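Local coordinates for uncharacterized protein ygiD (Escherichia coli, PDB 2PW6) that opens the aromatic ring of L-DOPA in vitro between carbons 4 and 5 as a DODA-type extradiol dioxygenase with a bound zinc ion, at residues Trp58-Gly64 and Gln140-Ser146; Tyr89-Ser94 and Ala134-Val139. All coordinates share one frame. Numbering follows the deposited sequence.

Contact 1: residues Trp58-Gly64 and Gln140-Ser146; sequences WFTRGTG and QLSIDSS
Trp58 (chi1 m) lays one face of its indole over CB of Gln140, the CB atom 4.2 Å from the centroid of the six-membered ring, while the indole NE1 is held by Gly118. Beyond it the strands 58-60 and 140-144 run parallel, though strongly twisted: their axes come within 4.7 Å and cross at -46°. Phe59 pairs with Ile143 and Thr60 with Asp144. The ladder consists of Ile143 N to Trp58 O (2.7 Å), Thr60 N to Ile143 O (3.0 Å) and Ser145 N to Thr60 O (2.8 Å). On one face Phe59 (t) sets CD1 3.6 Å from CG2 of Ile143 and covers Ser145 CA with its ring; helix 236-243, which follows the zinc ligand His234, packs on this side. After Thr60 the chain turns sharply, with Gly62 at a positive phi (83°), and returns antiparallel along the other edge of 140-144. Asp144 OD1 fastens the turn by accepting from Gly62 N (2.9 Å), and it also closes an Asx turn with Ser146 N (3.1 Å). Ser142 (p) works similarly: its OG donates to Thr60 OG1 (2.9 Å) and accepts from Gly64 N (2.8 Å), whereas Ser142 N donates to Gly64 O (3.0 Å). Ser142 O instead receives a water that also accepts from Asp144 N and bonds Thr63 OG1. The two arms joined by this short turn thus hold both edges of a single strand, which lies between 50-60 and 63-66 in the mixed sheet of this LigB-type catalytic domain.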
loop_
_atom_site.group_PDB
_atom_site.type_symbol
_atom_site.label_atom_id
_atom_site.label_comp_id
_atom_site.label_asym_id
_atom_site.label_seq_id
_atom_site.Cartn_x
_atom_site.Cartn_y
_atom_site.Cartn_z
ATOM N N TRP A 58 6.234 -5.665 -6.165
ATOM C CA TRP A 58 5.855 -6.041 -7.585
ATOM C C TRP A 58 6.274 -7.502 -7.765
ATOM O O TRP A 58 7.336 -7.811 -8.276
ATOM C CB TRP A 58 6.492 -5.109 -8.655
ATOM C CG TRP A 58 6.315 -3.576 -8.336
ATOM C CD1 TRP A 58 5.173 -2.943 -7.903
ATOM C CD2 TRP A 58 7.304 -2.562 -8.427
ATOM N NE1 TRP A 58 5.397 -1.594 -7.700
ATOM C CE2 TRP A 58 6.701 -1.340 -8.029
ATOM C CE3 TRP A 58 8.635 -2.550 -8.851
ATOM C CZ2 TRP A 58 7.401 -0.129 -8.021
ATOM C CZ3 TRP A 58 9.327 -1.339 -8.848
ATOM C CH2 TRP A 58 8.711 -0.154 -8.438
ATOM N N PHE A 59 5.422 -8.393 -7.254
ATOM C CA PHE A 59 5.690 -9.838 -7.125
ATOM C C PHE A 59 4.564 -10.522 -7.917
ATOM O O PHE A 59 3.416 -10.558 -7.471
ATOM C CB PHE A 59 5.658 -10.212 -5.636
ATOM C CG PHE A 59 6.201 -11.591 -5.292
ATOM C CD1 PHE A 59 7.436 -12.014 -5.739
ATOM C CD2 PHE A 59 5.492 -12.427 -4.387
ATOM C CE1 PHE A 59 7.978 -13.274 -5.372
ATOM C CE2 PHE A 59 6.029 -13.712 -3.992
ATOM C CZ PHE A 59 7.267 -14.130 -4.489
ATOM N N THR A 60 4.892 -11.003 -9.114
ATOM C CA THR A 60 3.890 -11.320 -10.154
ATOM C C THR A 60 4.209 -12.715 -10.658
ATOM O O THR A 60 5.319 -13.130 -10.521
ATOM C CB THR A 60 4.053 -10.323 -11.397
ATOM O OG1 THR A 60 5.412 -10.369 -11.873
ATOM C CG2 THR A 60 3.716 -8.894 -11.018
ATOM N N ARG A 61 3.265 -13.430 -11.257
ATOM C CA ARG A 61 3.675 -14.588 -12.055
ATOM C C ARG A 61 4.197 -14.078 -13.389
ATOM O O ARG A 61 3.493 -13.362 -14.078
ATOM C CB ARG A 61 2.563 -15.609 -12.297
ATOM C CG ARG A 61 3.193 -16.995 -12.769
ATOM C CD ARG A 61 2.226 -17.979 -13.502
ATOM N NE ARG A 61 0.858 -17.968 -12.957
ATOM C CZ ARG A 61 0.504 -18.451 -11.760
ATOM N NH1 ARG A 61 1.414 -19.003 -10.948
ATOM N NH2 ARG A 61 -0.766 -18.379 -11.370
ATOM N N GLY A 62 5.422 -14.453 -13.729
ATOM C CA GLY A 62 6.134 -13.892 -14.878
ATOM C C GLY A 62 6.818 -12.576 -14.551
ATOM O O GLY A 62 6.534 -11.950 -13.534
ATOM N N THR A 63 7.743 -12.172 -15.417
ATOM C CA THR A 63 8.492 -10.938 -15.273
ATOM C C THR A 63 7.777 -9.872 -16.121
ATOM O O THR A 63 7.436 -10.105 -17.306
ATOM C CB THR A 63 9.969 -11.151 -15.704
ATOM O OG1 THR A 63 10.565 -12.236 -14.955
ATOM C CG2 THR A 63 10.808 -9.893 -15.524
ATOM N N GLY A 64 7.503 -8.736 -15.488
ATOM C CA GLY A 64 6.967 -7.561 -16.142
ATOM C C GLY A 64 7.954 -6.405 -16.099
ATOM O O GLY A 64 8.870 -6.400 -15.277
ATOM N N GLN A 140 10.297 0.292 -14.102
ATOM C CA GLN A 140 9.994 -0.711 -13.058
ATOM C C GLN A 140 10.107 -2.157 -13.585
ATOM O O GLN A 140 9.634 -2.471 -14.678
ATOM C CB GLN A 140 8.611 -0.464 -12.484
ATOM C CG GLN A 140 8.429 0.944 -11.909
ATOM C CD GLN A 140 6.993 1.326 -11.839
ATOM O OE1 GLN A 140 6.289 1.309 -12.856
ATOM N NE2 GLN A 140 6.519 1.650 -10.647
ATOM N N LEU A 141 10.791 -3.000 -12.816
ATOM C CA LEU A 141 10.930 -4.417 -13.089
ATOM C C LEU A 141 10.263 -5.239 -11.955
ATOM O O LEU A 141 10.448 -4.922 -10.774
ATOM C CB LEU A 141 12.414 -4.796 -13.190
ATOM C CG LEU A 141 12.726 -6.287 -13.429
ATOM C CD1 LEU A 141 12.255 -6.752 -14.847
ATOM C CD2 LEU A 141 14.203 -6.509 -13.235
ATOM N N SER A 142 9.504 -6.272 -12.317
ATOM C CA SER A 142 8.764 -7.057 -11.337
ATOM C C SER A 142 9.505 -8.369 -11.056
ATOM O O SER A 142 10.413 -8.780 -11.814
ATOM C CB SER A 142 7.329 -7.306 -11.797
ATOM O OG SER A 142 7.282 -8.345 -12.751
ATOM N N ILE A 143 9.145 -9.014 -9.944
ATOM C CA ILE A 143 9.855 -10.217 -9.483
ATOM C C ILE A 143 8.971 -11.402 -9.837
ATOM O O ILE A 143 7.829 -11.439 -9.461
ATOM C CB ILE A 143 10.142 -10.140 -7.922
ATOM C CG1 ILE A 143 11.190 -9.061 -7.609
ATOM C CG2 ILE A 143 10.600 -11.496 -7.343
ATOM C CD1 ILE A 143 11.010 -8.409 -6.235
ATOM N N ASP A 144 9.495 -12.366 -10.564
ATOM C CA ASP A 144 8.706 -13.559 -10.922
ATOM C C ASP A 144 8.493 -14.509 -9.705
ATOM O O ASP A 144 9.432 -15.215 -9.316
ATOM C CB ASP A 144 9.420 -14.337 -12.044
ATOM C CG ASP A 144 8.537 -15.431 -12.685
ATOM O OD1 ASP A 144 7.461 -15.809 -12.162
ATOM O OD2 ASP A 144 8.920 -15.907 -13.779
ATOM N N SER A 145 7.279 -14.487 -9.143
ATOM C CA SER A 145 6.752 -15.442 -8.115
ATOM C C SER A 145 7.158 -16.905 -8.287
ATOM O O SER A 145 7.501 -17.584 -7.312
ATOM C CB SER A 145 5.231 -15.511 -8.232
ATOM O OG SER A 145 4.590 -14.583 -7.444
ATOM N N SER A 146 7.033 -17.391 -9.527
ATOM C CA SER A 146 7.079 -18.815 -9.838
ATOM C C SER A 146 8.494 -19.351 -9.912
ATOM O O SER A 146 8.697 -20.540 -10.161
ATOM C CB SER A 146 6.352 -19.072 -11.178
ATOM O OG SER A 146 7.034 -18.414 -12.248
HETATM O O HOH W 1 11.404 -11.250 -12.540
HETATM O O HOH W 2 10.194 -14.737 -15.750
#

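Contact 2: residues Tyr89-Ser94 and Ala134-Val139; sequences YPAPGS and ADIPMV
The apolar centre is Ala134, whose CB sits over the face of the Tyr89 ring, 4.0 Å from its centroid, in a CH-pi contact; Ala134 itself has a left-handed backbone (phi 49°, psi 52°). Pro90 CD adds a second wall, 3.9 Å from Ala134 CB. Selenomethionine Met138, extended through chi1 and chi2 (both t), brings SE to the ring edge of Tyr89, 5.4 Å from the centroid, as a Met-aromatic contact, and Ala91 CB lies 4.1 Å from the same SE. Leu127 of helix 121-130 touches both Tyr89 and Met138. Farther along, Pro92 faces Pro137, with 4.5 Å between their CG atoms. Here an irregular segment, bent at Pro90 by an inverse gamma turn, meets the start of strand 138-144 through one beta bridge, Gly93 with Met138 (CA to CA 4.8 Å). Its two hydrogen bonds are weak: Met138 N to Pro92 O (2.9 Å) and Ser94 N to Met138 O (3.3 Å). CA-H...O contacts reinforce them, Pro137 CA to Pro92 O at 3.1 Å and Gly93 CA to Met138 O at 3.3 Å. Ser94 then becomes the N-cap of helix 95-105, its OG taking Leu97 N. At the polar edge Tyr89 OH, bonded also to Tyr131 O, is linked through a water to Ile136 N, and a second water donates to both Pro90 O and Ala134 O, 2.6 Å from each.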
loop_
_atom_site.group_PDB
_atom_site.type_symbol
_atom_site.label_atom_id
_atom_site.label_comp_id
_atom_site.label_asym_id
_atom_site.label_seq_id
_atom_site.Cartn_x
_atom_site.Cartn_y
_atom_site.Cartn_z
ATOM N N TYR A 89 4.944 9.411 -7.356
ATOM C CA TYR A 89 6.328 9.640 -7.709
ATOM C C TYR A 89 6.426 9.751 -9.231
ATOM O O TYR A 89 6.590 8.724 -9.921
ATOM C CB TYR A 89 7.251 8.544 -7.168
ATOM C CG TYR A 89 8.718 8.917 -7.254
ATOM C CD1 TYR A 89 9.277 9.858 -6.373
ATOM C CD2 TYR A 89 9.556 8.344 -8.235
ATOM C CE1 TYR A 89 10.631 10.206 -6.466
ATOM C CE2 TYR A 89 10.915 8.700 -8.332
ATOM C CZ TYR A 89 11.442 9.632 -7.440
ATOM O OH TYR A 89 12.791 9.974 -7.516
ATOM N N PRO A 90 6.330 11.006 -9.756
ATOM C CA PRO A 90 6.161 11.270 -11.200
ATOM C C PRO A 90 7.496 11.331 -11.949
ATOM O O PRO A 90 7.791 12.324 -12.622
ATOM C CB PRO A 90 5.465 12.627 -11.224
ATOM C CG PRO A 90 5.953 13.331 -9.957
ATOM C CD PRO A 90 6.411 12.257 -8.971
ATOM N N ALA A 91 8.290 10.273 -11.826
ATOM C CA ALA A 91 9.546 10.178 -12.517
ATOM C C ALA A 91 9.234 9.947 -13.989
ATOM O O ALA A 91 8.248 9.259 -14.312
ATOM C CB ALA A 91 10.379 9.028 -11.955
ATOM N N PRO A 92 10.069 10.515 -14.891
ATOM C CA PRO A 92 9.855 10.245 -16.304
ATOM C C PRO A 92 10.305 8.831 -16.634
ATOM O O PRO A 92 11.295 8.355 -16.075
ATOM C CB PRO A 92 10.780 11.253 -17.000
ATOM C CG PRO A 92 11.891 11.500 -16.013
ATOM C CD PRO A 92 11.220 11.409 -14.658
ATOM N N GLY A 93 9.585 8.181 -17.540
ATOM C CA GLY A 93 9.939 6.867 -17.985
ATOM C C GLY A 93 11.055 6.898 -18.997
ATOM O O GLY A 93 11.404 7.953 -19.537
ATOM N N SER A 94 11.613 5.725 -19.254
ATOM C CA SER A 94 12.623 5.544 -20.266
ATOM C C SER A 94 12.238 4.348 -21.119
ATOM O O SER A 94 12.604 3.206 -20.804
ATOM C CB SER A 94 13.974 5.313 -19.620
ATOM O OG SER A 94 14.962 5.089 -20.604
ATOM N N ALA A 134 12.397 13.763 -8.622
ATOM C CA ALA A 134 11.815 12.810 -9.559
ATOM C C ALA A 134 12.187 13.193 -11.006
ATOM O O ALA A 134 11.319 13.301 -11.880
ATOM C CB ALA A 134 10.295 12.710 -9.361
ATOM N N ASP A 135 13.491 13.393 -11.221
ATOM C CA ASP A 135 14.043 13.853 -12.517
ATOM C C ASP A 135 14.991 12.855 -13.178
ATOM O O ASP A 135 15.662 13.183 -14.175
ATOM C CB ASP A 135 14.764 15.208 -12.359
ATOM C CG ASP A 135 15.933 15.158 -11.351
ATOM O OD1 ASP A 135 16.028 14.209 -10.533
ATOM O OD2 ASP A 135 16.753 16.105 -11.356
ATOM N N ILE A 136 15.069 11.654 -12.608
ATOM C CA ILE A 136 15.856 10.563 -13.185
ATOM C C ILE A 136 14.927 9.603 -13.947
ATOM O O ILE A 136 13.945 9.118 -13.383
ATOM C CB ILE A 136 16.707 9.847 -12.102
ATOM C CG1 ILE A 136 17.507 10.917 -11.316
ATOM C CG2 ILE A 136 17.548 8.731 -12.724
ATOM C CD1 ILE A 136 18.769 10.479 -10.697
ATOM N N PRO A 137 15.216 9.361 -15.246
ATOM C CA PRO A 137 14.365 8.471 -16.039
ATOM C C PRO A 137 14.392 7.067 -15.455
ATOM O O PRO A 137 15.389 6.667 -14.855
ATOM C CB PRO A 137 15.010 8.501 -17.427
ATOM C CG PRO A 137 15.801 9.802 -17.441
ATOM C CD PRO A 137 16.334 9.898 -16.050
HETATM N N MSE A 138 13.304 6.330 -15.636
HETATM C CA MSE A 138 13.066 5.157 -14.822
HETATM C C MSE A 138 12.212 4.100 -15.498
HETATM O O MSE A 138 11.332 4.406 -16.278
HETATM C CB MSE A 138 12.422 5.603 -13.508
HETATM C CG MSE A 138 12.490 4.617 -12.386
HETATM SE SE MSE A 138 11.856 5.467 -10.706
HETATM C CE MSE A 138 13.549 6.101 -10.013
ATOM N N VAL A 139 12.529 2.856 -15.159
ATOM C CA VAL A 139 11.802 1.650 -15.513
ATOM C C VAL A 139 11.504 0.832 -14.219
ATOM O O VAL A 139 12.341 0.728 -13.331
ATOM C CB VAL A 139 12.656 0.874 -16.554
ATOM C CG1 VAL A 139 12.356 -0.560 -16.567
ATOM C CG2 VAL A 139 12.436 1.484 -18.005
HETATM O O HOH W 3 13.566 10.184 -10.471
HETATM O O HOH W 4 9.060 14.520 -12.291
#

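Overall arrangement
The two contacts show how one strand can be held by quite different means along its length. Both use strand 138-144: contact 2 meets it where it emerges from a loop, contact 1 along its C-terminal part, their centres 20 Å apart. Contact 2 is nested within the chain closed by contact 1, and segments 134-139 and 140-146 follow directly on each other. Regular pairing and buried serine and aspartate side chains dominate contact 1, the more buried of the two, whose Phe59 side chain lies about 10 Å from a zinc ion. Contact 2, away from the metal ligands, relies on prolines, a tyrosine ring and weak backbone bonds; bridging waters occur in both.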